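Local coordinates for 4-hydroxybenzoyl-CoA thioesterase (Bacillus halodurans, PDB 5WH9), which hydrolyses the thioester of gentisyl-coenzyme A, as a hotdog-fold member of the 4-hydroxybenzoyl-CoA thioesterase family, at the interface of chains A and B. Residues are numbered along the deposited sequence; one frame, centred on the assembly and turned at random. Chains: chain A/B, 4-hydroxybenzoyl-CoA thioesterase.

The interface of chains A and B. Residues chain A 16-18, 22; chain B 12, 15-16.
The B:Phe12 ring meets the carboxylate of A:Asp16. CE2 of B:Phe12 lies 3.3 Å from CG of A:Asp16. The ring's CZ is 3.3 Å from the carboxylate oxygen OD1 of A:Asp16, and OD2 sits nearer CE2. The carboxylate is displaced to one face of the ring, at the rim formed by CE2 and CZ. The ring and carboxylate planes are inclined by 41°, neither stacked nor perpendicular. The B:Phe12 side chain reaches over because its CG is anti to the backbone N (chi1 -175°). At the ring edge, in its plane, the methyl CB of A:Ala18 packs 4.0 Å from CZ of B:Phe12. A:Phe22 makes a looser contact beside the ring, displaced towards the same face as the carboxylate, with its CD1 4.2 Å from CD2 of B:Phe12.

Next to the ring, the backbone N of A:Ala17 gives a weak, bent hydrogen bond to the hydroxyl OG1 of B:Thr15, 3.0 Å away. The methyl of A:Ala17 also packs against B:Thr15. The backbones of the two Asp16 residues pass close by, with CA of A:Asp16 3.7 Å from CA of B:Asp16.

Second-shell bonds set these groups. The backbone N of A:Ala18 donates to OD1 of A:Asp16 at 2.8 Å, on the anti side of the carboxylate, which helps hold its orientation. On chain B, OG1 of B:Thr15 donates to the carbonyl O of B:Phe12, tying the loop to the 3-10 helix 12-14. An alanine at A:Asp16 would remove the carboxylate, which would probably uncover the CE2–CZ rim of B:Phe12 and leave the N-H of A:Ala18 without its acceptor.

The patch joins two copies of the protein through the 3-10 helix 12-14 and the loop that follows it, and its twin repeats it across the two-fold axis. It probably contributes to assembly of the deposited tetramer. A:Asp16 is the family's catalytic aspartate, the second in the signature GDTDAAGIVFYP, so the contact may couple assembly to the active-site loop.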
ATOM      1  N   ASP A  16      -6.174  -4.656   8.455  1.00 17.90           N
ATOM      2  CA  ASP A  16      -6.994  -5.418   7.519  1.00 17.70           C
ATOM      3  C   ASP A  16      -8.281  -5.853   8.209  1.00 21.06           C
ATOM      4  O   ASP A  16      -8.584  -5.402   9.317  1.00 26.13           O
ATOM      5  CB  ASP A  16      -6.219  -6.607   6.960  1.00 16.69           C
ATOM      6  CG  ASP A  16      -5.742  -7.554   8.041  1.00 20.59           C
ATOM      7  OD1 ASP A  16      -6.570  -7.924   8.905  1.00 17.60           O
ATOM      8  OD2 ASP A  16      -4.543  -7.919   8.018  1.00 18.74           O
ATOM      9  N   ALA A  17      -9.034  -6.724   7.556  1.00 18.57           N
ATOM     10  CA  ALA A  17     -10.362  -7.112   8.023  1.00 20.86           C
ATOM     11  C   ALA A  17     -10.345  -7.986   9.280  1.00 21.76           C
ATOM     12  O   ALA A  17     -11.373  -8.165   9.929  1.00 24.04           O
ATOM     13  CB  ALA A  17     -11.123  -7.820   6.898  1.00 22.12           C
ATOM     14  N   ALA A  18      -9.189  -8.549   9.602  1.00 20.98           N
ATOM     15  CA  ALA A  18      -9.035  -9.324  10.824  1.00 28.25           C
ATOM     16  C   ALA A  18      -8.911  -8.383  12.020  1.00 28.53           C
ATOM     17  O   ALA A  18      -8.967  -8.823  13.165  1.00 24.01           O
ATOM     18  CB  ALA A  18      -7.813 -10.260  10.740  1.00 18.56           C
ATOM     19  N   PHE A  22      -1.928  -5.745   8.794  1.00 20.50           N
ATOM     20  CA  PHE A  22      -1.632  -6.594   7.646  1.00 17.87           C
ATOM     21  C   PHE A  22      -0.139  -6.709   7.630  1.00 17.93           C
ATOM     22  O   PHE A  22       0.523  -5.739   7.505  1.00 16.12           O
ATOM     23  CB  PHE A  22      -2.141  -5.899   6.390  1.00 15.88           C
ATOM     24  CG  PHE A  22      -1.872  -6.606   5.099  1.00 16.14           C
ATOM     25  CD1 PHE A  22      -2.292  -7.867   4.886  1.00 16.81           C
ATOM     26  CD2 PHE A  22      -1.214  -5.970   4.079  1.00 17.08           C
ATOM     27  CE1 PHE A  22      -2.061  -8.494   3.675  1.00 19.95           C
ATOM     28  CE2 PHE A  22      -0.981  -6.580   2.877  1.00 13.30           C
ATOM     29  CZ  PHE A  22      -1.405  -7.852   2.676  1.00 17.56           C
TER
ATOM     30  N   PHE B  12      -7.183  -9.602   0.501  1.00 15.16           N
ATOM     31  CA  PHE B  12      -7.297  -9.385   1.929  1.00 14.69           C
ATOM     32  C   PHE B  12      -6.631  -8.056   2.331  1.00 13.76           C
ATOM     33  O   PHE B  12      -7.190  -7.263   3.097  1.00 13.35           O
ATOM     34  CB  PHE B  12      -6.630 -10.560   2.641  1.00 15.24           C
ATOM     35  CG  PHE B  12      -6.772 -10.520   4.110  1.00 18.06           C
ATOM     36  CD1 PHE B  12      -8.029 -10.540   4.690  1.00 17.64           C
ATOM     37  CD2 PHE B  12      -5.659 -10.446   4.918  1.00 18.40           C
ATOM     38  CE1 PHE B  12      -8.168 -10.504   6.053  1.00 20.02           C
ATOM     39  CE2 PHE B  12      -5.798 -10.401   6.286  1.00 25.06           C
ATOM     40  CZ  PHE B  12      -7.058 -10.432   6.852  1.00 21.81           C
ATOM     41  N   THR B  15      -8.342  -4.656   2.302  1.00 10.83           N
ATOM     42  CA  THR B  15      -9.370  -4.369   3.298  1.00 11.66           C
ATOM     43  C   THR B  15      -8.764  -3.647   4.505  1.00 13.67           C
ATOM     44  O   THR B  15      -7.541  -3.537   4.640  1.00 11.32           O
ATOM     45  CB  THR B  15     -10.106  -5.649   3.754  1.00 11.01           C
ATOM     46  OG1 THR B  15      -9.234  -6.456   4.559  1.00  9.34           O
ATOM     47  CG2 THR B  15     -10.572  -6.453   2.554  1.00 11.17           C
ATOM     48  N   ASP B  16      -9.625  -3.147   5.378  1.00 15.87           N
ATOM     49  CA  ASP B  16      -9.156  -2.550   6.610  1.00 20.61           C
ATOM     50  C   ASP B  16     -10.042  -3.044   7.758  1.00 20.86           C
ATOM     51  O   ASP B  16     -10.916  -3.894   7.564  1.00 17.42           O
ATOM     52  CB  ASP B  16      -9.165  -1.028   6.502  1.00 16.34           C
ATOM     53  CG  ASP B  16     -10.552  -0.468   6.209  1.00 19.81           C
ATOM     54  OD1 ASP B  16     -11.526  -0.887   6.882  1.00 19.49           O
ATOM     55  OD2 ASP B  16     -10.668   0.400   5.312  1.00 17.28           O
TER